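Local coordinates for protein D-glycero-beta-D-manno-heptose-1,7-bisphosphate 7-phosphatase (Mesorhizobium loti, PDB 2O2X) that removes the C-7 phosphate of D-glycero-beta-D-manno-heptose 1,7-bisphosphate, a magnesium-dependent step in the biosynthesis of ADP-L-glycero-beta-D-manno-heptose, at residues R25-P28 with P29-A33; D204-A207 with A208-T211. All coordinates share one frame; numbering follows the deposited sequence.

Interaction 1: R25-P28 with P29-A33; sequences RVFP and PHLPA
The phenyl ring of Phe27 meets Leu31 at its edge: methyl CD1 of Leu31 lies near the ring plane, 3.9 Å from Phe27 CD1, and the two side chains cross at about a right angle. The same methyl also reaches the pyrrolidine ring of Pro28, 3.8 Å from its CD, so one branch of Leu31 fills the corner between an aromatic and a proline. It gets there because CG of Leu31 stands anti to its carbonyl carbon (chi1 -72°), which sends the isobutyl group back over the turn. Pro28 CB and Pro29 CD, on rings joined by the peptide bond, lie 3.4 Å apart, tighter than a usual van der Waals contact. Neither proline has an N-H to give, and no direct hydrogen bond joins 25-28 to 29-33; a water bridges the turn instead, accepting from Leu31 N at 2.9 Å and lying 2.8 Å from Pro28 O. Stiff prolines suit such an irregular surface link between strands 17-21 and 34-36. Phe27 also rests on Pro74 and Asp113, while backbone bonds tie His30 to Ala151, just after helix 141-150, and Ala33 to Leu158 on strand 158-161.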
ATOM      1  N   ARG A  25     -15.199   8.905   0.630  1.00 24.92           N
ATOM      2  CA  ARG A  25     -16.019   7.796   1.086  1.00 25.08           C
ATOM      3  C   ARG A  25     -15.952   7.737   2.596  1.00 25.08           C
ATOM      4  O   ARG A  25     -14.956   8.097   3.189  1.00 24.81           O
ATOM      5  CB  ARG A  25     -15.585   6.495   0.458  1.00 23.40           C
ATOM      6  CG  ARG A  25     -15.916   6.425  -1.000  1.00 22.84           C
ATOM      7  CD  ARG A  25     -15.097   5.397  -1.734  1.00 18.39           C
ATOM      8  NE  ARG A  25     -13.695   5.823  -1.949  1.00 16.06           N
ATOM      9  CZ  ARG A  25     -13.280   6.683  -2.871  1.00 17.30           C
ATOM     10  NH1 ARG A  25     -14.138   7.294  -3.681  1.00 18.04           N
ATOM     11  NH2 ARG A  25     -11.987   6.981  -2.955  1.00 13.08           N
ATOM     12  N   VAL A  26     -17.051   7.332   3.218  1.00 25.50           N
ATOM     13  CA  VAL A  26     -17.118   7.273   4.666  0.50 25.37           C
ATOM     14  C   VAL A  26     -16.977   5.817   5.083  1.00 22.90           C
ATOM     15  O   VAL A  26     -17.607   4.924   4.516  1.00 24.23           O
ATOM     16  CB  VAL A  26     -18.431   7.908   5.197  0.50 25.75           C
ATOM     17  CG1 VAL A  26     -18.658   7.590   6.688  0.50 25.56           C
ATOM     18  CG2 VAL A  26     -18.398   9.421   4.962  0.50 26.49           C
ATOM     19  N   PHE A  27     -16.112   5.588   6.055  1.00 20.76           N
ATOM     20  CA  PHE A  27     -15.892   4.275   6.577  1.00 18.11           C
ATOM     21  C   PHE A  27     -16.236   4.304   8.046  1.00 17.08           C
ATOM     22  O   PHE A  27     -15.673   5.092   8.792  1.00 18.11           O
ATOM     23  CB  PHE A  27     -14.429   3.869   6.364  1.00 17.61           C
ATOM     24  CG  PHE A  27     -14.081   3.717   4.922  1.00 15.65           C
ATOM     25  CD1 PHE A  27     -14.488   2.601   4.200  1.00 13.24           C
ATOM     26  CD2 PHE A  27     -13.416   4.727   4.256  1.00 13.13           C
ATOM     27  CE1 PHE A  27     -14.198   2.499   2.855  1.00 12.34           C
ATOM     28  CE2 PHE A  27     -13.134   4.632   2.909  1.00 12.94           C
ATOM     29  CZ  PHE A  27     -13.530   3.516   2.201  1.00 13.33           C
ATOM     30  N   PRO A  28     -17.148   3.423   8.468  1.00 15.87           N
ATOM     31  CA  PRO A  28     -17.359   3.272   9.898  1.00 15.45           C
ATOM     32  C   PRO A  28     -16.106   2.740  10.569  1.00 17.00           C
ATOM     33  O   PRO A  28     -15.230   2.177   9.912  1.00 16.83           O
ATOM     34  CB  PRO A  28     -18.509   2.254   9.998  1.00 17.44           C
ATOM     35  CG  PRO A  28     -18.495   1.553   8.714  1.00 17.89           C
ATOM     36  CD  PRO A  28     -17.972   2.487   7.680  1.00 14.64           C
ATOM     37  N   PRO A  29     -16.014   2.883  11.887  1.00 16.68           N
ATOM     38  CA  PRO A  29     -14.827   2.405  12.569  1.00 16.63           C
ATOM     39  C   PRO A  29     -14.734   0.899  12.684  1.00 15.42           C
ATOM     40  O   PRO A  29     -15.722   0.192  12.515  1.00 17.85           O
ATOM     41  CB  PRO A  29     -14.935   3.052  13.948  1.00 15.57           C
ATOM     42  CG  PRO A  29     -16.388   3.186  14.165  1.00 19.57           C
ATOM     43  CD  PRO A  29     -16.992   3.482  12.815  1.00 18.02           C
ATOM     44  N   HIS A  30     -13.518   0.426  12.923  1.00 14.25           N
ATOM     45  CA  HIS A  30     -13.194  -0.987  13.187  1.00 17.01           C
ATOM     46  C   HIS A  30     -13.386  -1.898  11.972  1.00 15.49           C
ATOM     47  O   HIS A  30     -13.711  -3.081  12.112  1.00 18.73           O
ATOM     48  CB  HIS A  30     -13.931  -1.530  14.426  1.00 22.39           C
ATOM     49  CG  HIS A  30     -13.169  -2.596  15.161  1.00 27.98           C
ATOM     50  ND1 HIS A  30     -11.950  -2.360  15.763  1.00 35.15           N
ATOM     51  CD2 HIS A  30     -13.459  -3.897  15.400  1.00 35.29           C
ATOM     52  CE1 HIS A  30     -11.521  -3.471  16.335  1.00 37.56           C
ATOM     53  NE2 HIS A  30     -12.420  -4.417  16.134  1.00 34.61           N
ATOM     54  N   LEU A  31     -13.165  -1.340  10.782  1.00 16.48           N
ATOM     55  CA  LEU A  31     -13.130  -2.129   9.551  1.00 15.00           C
ATOM     56  C   LEU A  31     -11.698  -2.620   9.325  1.00 13.43           C
ATOM     57  O   LEU A  31     -10.734  -1.896   9.620  1.00 12.88           O
ATOM     58  CB  LEU A  31     -13.538  -1.309   8.338  1.00 15.66           C
ATOM     59  CG  LEU A  31     -15.012  -0.947   8.210  1.00 17.46           C
ATOM     60  CD1 LEU A  31     -15.215  -0.047   7.008  1.00 18.78           C
ATOM     61  CD2 LEU A  31     -15.826  -2.232   8.109  1.00 18.04           C
ATOM     62  N   PRO A  32     -11.564  -3.796   8.714  1.00 13.34           N
ATOM     63  CA  PRO A  32     -10.268  -4.173   8.154  1.00 13.40           C
ATOM     64  C   PRO A  32      -9.987  -3.362   6.910  1.00 12.21           C
ATOM     65  O   PRO A  32     -10.910  -2.827   6.305  1.00 12.28           O
ATOM     66  CB  PRO A  32     -10.456  -5.640   7.755  1.00 15.05           C
ATOM     67  CG  PRO A  32     -11.812  -6.028   8.177  1.00 20.22           C
ATOM     68  CD  PRO A  32     -12.594  -4.797   8.417  1.00 14.92           C
ATOM     69  N   ALA A  33      -8.707  -3.254   6.568  1.00 10.55           N
ATOM     70  CA  ALA A  33      -8.273  -2.565   5.360  1.00  9.85           C
ATOM     71  C   ALA A  33      -7.535  -3.519   4.457  1.00  9.96           C
ATOM     72  O   ALA A  33      -7.012  -4.549   4.899  1.00  9.64           O
ATOM     73  CB  ALA A  33      -7.350  -1.413   5.708  1.00 11.90           C
TER
HETATM   74  O   HOH W   1     -12.526   1.339   9.981  1.00 14.51           O

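Interaction 2: D204-A207 with A208-T211; sequences DLLA and AIET
Leu205 and Ile209, one helical turn apart, touch through their methyl ends: CD1 of Ile209 lies 4.0 Å from CD1 of Leu205 and equally near its CG, the two chains slanting across each other. Leu205 leads away at its root, but with CG anti to the backbone N (chi1 169°) its end swings back to Ile209. CD2 of Leu206 approaches the same Ile209 methyl more loosely, at 4.3 Å. Closer in, CG1 of Ile209 packs on Leu205 O at 3.4 Å, the carbonyl that accepts the Ile209 N-H. Trimming Ile209 to an alanine is likely to open a gap beside CG and CD1 of Leu205 and to weaken the packing on Thr67 and Leu158.

Four successive i to i+4 bonds hold these residues in place, the shortest being Glu210 N to Leu206 O at 2.9 Å. Near the end of the helix, Thr211 OG1 turns back and donates to Ala208 O at 2.8 Å, so its hydroxyl is satisfied by the preceding turn. The small Ala208 fits against Trp179 and Leu158, while Leu205 reaches Ala64 on helix 62-71 and Val160 on strand 158-161.

The helix is therefore amphipathic: branched aliphatics face the sheet and helix 62-71, whereas Ala207 and Thr211 are exposed and Asp204 and Glu210 lie at the border, exposed yet still resting on Trp179 and Thr67. Backbone bonds and the Thr211 hydroxyl set the helix geometry; the Leu205-Ile209 contact, having no directional bond, depends on shape and burial.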
ATOM      1  N   ASP A 204      -7.676 -16.571  -4.397  1.00 10.27           N
ATOM      2  CA  ASP A 204      -7.515 -16.742  -2.955  1.00 11.92           C
ATOM      3  C   ASP A 204      -7.571 -15.378  -2.288  1.00 11.91           C
ATOM      4  O   ASP A 204      -8.207 -15.203  -1.255  1.00 11.44           O
ATOM      5  CB  ASP A 204      -6.186 -17.422  -2.583  1.00 13.14           C
ATOM      6  CG  ASP A 204      -6.014 -18.811  -3.211  1.00 19.48           C
ATOM      7  OD1 ASP A 204      -7.011 -19.544  -3.330  1.00 19.69           O
ATOM      8  OD2 ASP A 204      -4.871 -19.148  -3.599  1.00 20.29           O
ATOM      9  N   LEU A 205      -6.839 -14.412  -2.840  1.00 10.71           N
ATOM     10  CA  LEU A 205      -6.887 -13.065  -2.295  1.00  9.35           C
ATOM     11  C   LEU A 205      -8.290 -12.443  -2.337  1.00  8.53           C
ATOM     12  O   LEU A 205      -8.742 -11.863  -1.344  1.00  8.36           O
ATOM     13  CB  LEU A 205      -5.879 -12.158  -3.028  1.00  9.56           C
ATOM     14  CG  LEU A 205      -5.955 -10.653  -2.793  1.00  9.47           C
ATOM     15  CD1 LEU A 205      -5.691 -10.386  -1.333  1.00  8.59           C
ATOM     16  CD2 LEU A 205      -4.971  -9.896  -3.673  1.00 10.64           C
ATOM     17  N   LEU A 206      -8.978 -12.571  -3.472  1.00  9.60           N
ATOM     18  CA  LEU A 206     -10.319 -12.019  -3.617  1.00  9.95           C
ATOM     19  C   LEU A 206     -11.270 -12.661  -2.613  1.00 12.26           C
ATOM     20  O   LEU A 206     -12.087 -11.958  -2.026  1.00 12.33           O
ATOM     21  CB  LEU A 206     -10.868 -12.119  -5.053  1.00 11.28           C
ATOM     22  CG  LEU A 206     -10.013 -11.452  -6.136  1.00 10.15           C
ATOM     23  CD1 LEU A 206     -10.807 -11.336  -7.418  1.00 11.69           C
ATOM     24  CD2 LEU A 206      -9.515 -10.070  -5.721  1.00  9.71           C
ATOM     25  N   ALA A 207     -11.160 -13.968  -2.398  1.00 11.18           N
ATOM     26  CA  ALA A 207     -12.011 -14.619  -1.405  1.00 13.61           C
ATOM     27  C   ALA A 207     -11.758 -14.035  -0.028  1.00 12.84           C
ATOM     28  O   ALA A 207     -12.691 -13.791   0.762  1.00 13.44           O
ATOM     29  CB  ALA A 207     -11.774 -16.111  -1.396  1.00 13.93           C
ATOM     30  N   ALA A 208     -10.492 -13.781   0.281  1.00 11.14           N
ATOM     31  CA  ALA A 208     -10.128 -13.223   1.592  1.00 10.39           C
ATOM     32  C   ALA A 208     -10.697 -11.802   1.795  1.00 12.35           C
ATOM     33  O   ALA A 208     -11.153 -11.467   2.891  1.00 14.88           O
ATOM     34  CB  ALA A 208      -8.631 -13.244   1.747  1.00 10.70           C
ATOM     35  N   ILE A 209     -10.694 -10.993   0.739  1.00 11.84           N
ATOM     36  CA  ILE A 209     -11.247  -9.633   0.788  1.00 12.27           C
ATOM     37  C   ILE A 209     -12.762  -9.711   0.946  1.00 15.26           C
ATOM     38  O   ILE A 209     -13.335  -9.011   1.779  1.00 15.98           O
ATOM     39  CB  ILE A 209     -10.910  -8.849  -0.484  1.00 11.28           C
ATOM     40  CG1 ILE A 209      -9.408  -8.598  -0.565  1.00 10.67           C
ATOM     41  CG2 ILE A 209     -11.658  -7.519  -0.503  1.00 11.83           C
ATOM     42  CD1 ILE A 209      -8.916  -8.136  -1.910  1.00 12.48           C
ATOM     43  N   GLU A 210     -13.400 -10.582   0.164  1.00 15.30           N
ATOM     44  CA  GLU A 210     -14.864 -10.724   0.197  1.00 18.32           C
ATOM     45  C   GLU A 210     -15.384 -11.127   1.576  1.00 21.34           C
ATOM     46  O   GLU A 210     -16.436 -10.638   2.005  1.00 23.96           O
ATOM     47  CB  GLU A 210     -15.339 -11.740  -0.849  1.00 17.90           C
ATOM     48  CG  GLU A 210     -15.233 -11.297  -2.316  1.00 23.95           C
ATOM     49  CD  GLU A 210     -16.301 -10.288  -2.744  1.00 34.36           C
ATOM     50  OE1 GLU A 210     -16.981  -9.700  -1.873  1.00 40.11           O
ATOM     51  OE2 GLU A 210     -16.447 -10.083  -3.975  1.00 34.56           O
ATOM     52  N   THR A 211     -14.654 -11.985   2.283  1.00 22.21           N
ATOM     53  CA  THR A 211     -15.096 -12.390   3.627  1.00 23.78           C
ATOM     54  C   THR A 211     -15.168 -11.185   4.565  1.00 25.19           C
ATOM     55  O   THR A 211     -15.983 -11.157   5.488  1.00 26.88           O
ATOM     56  CB  THR A 211     -14.202 -13.462   4.277  1.00 26.90           C
ATOM     57  OG1 THR A 211     -12.897 -12.934   4.516  1.00 32.89           O
ATOM     58  CG2 THR A 211     -14.101 -14.682   3.415  1.00 26.28           C
TER

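Interaction 1 comes first along the chain and interaction 2 near its end, in series; their centres are 17 Å apart and their nearest atoms about 7 Å, without touching. Both are local contacts tied to the central mixed sheet of this HAD-like phosphatase. Ala33 bonds through its backbone to Leu158, at the start of strand 158-161; helix 199-211 packs on that same strand, Ala208 and Ile209 resting on Leu158. Strand 158-161 is thus common ground. Interaction 2 packs on this strand, which ends just before Asp162, a probable magnesium ligand, whereas interaction 1 is a surface turn away from the sites that leads through Ala33 into strand 34-36, just before Asp37, the probable nucleophile.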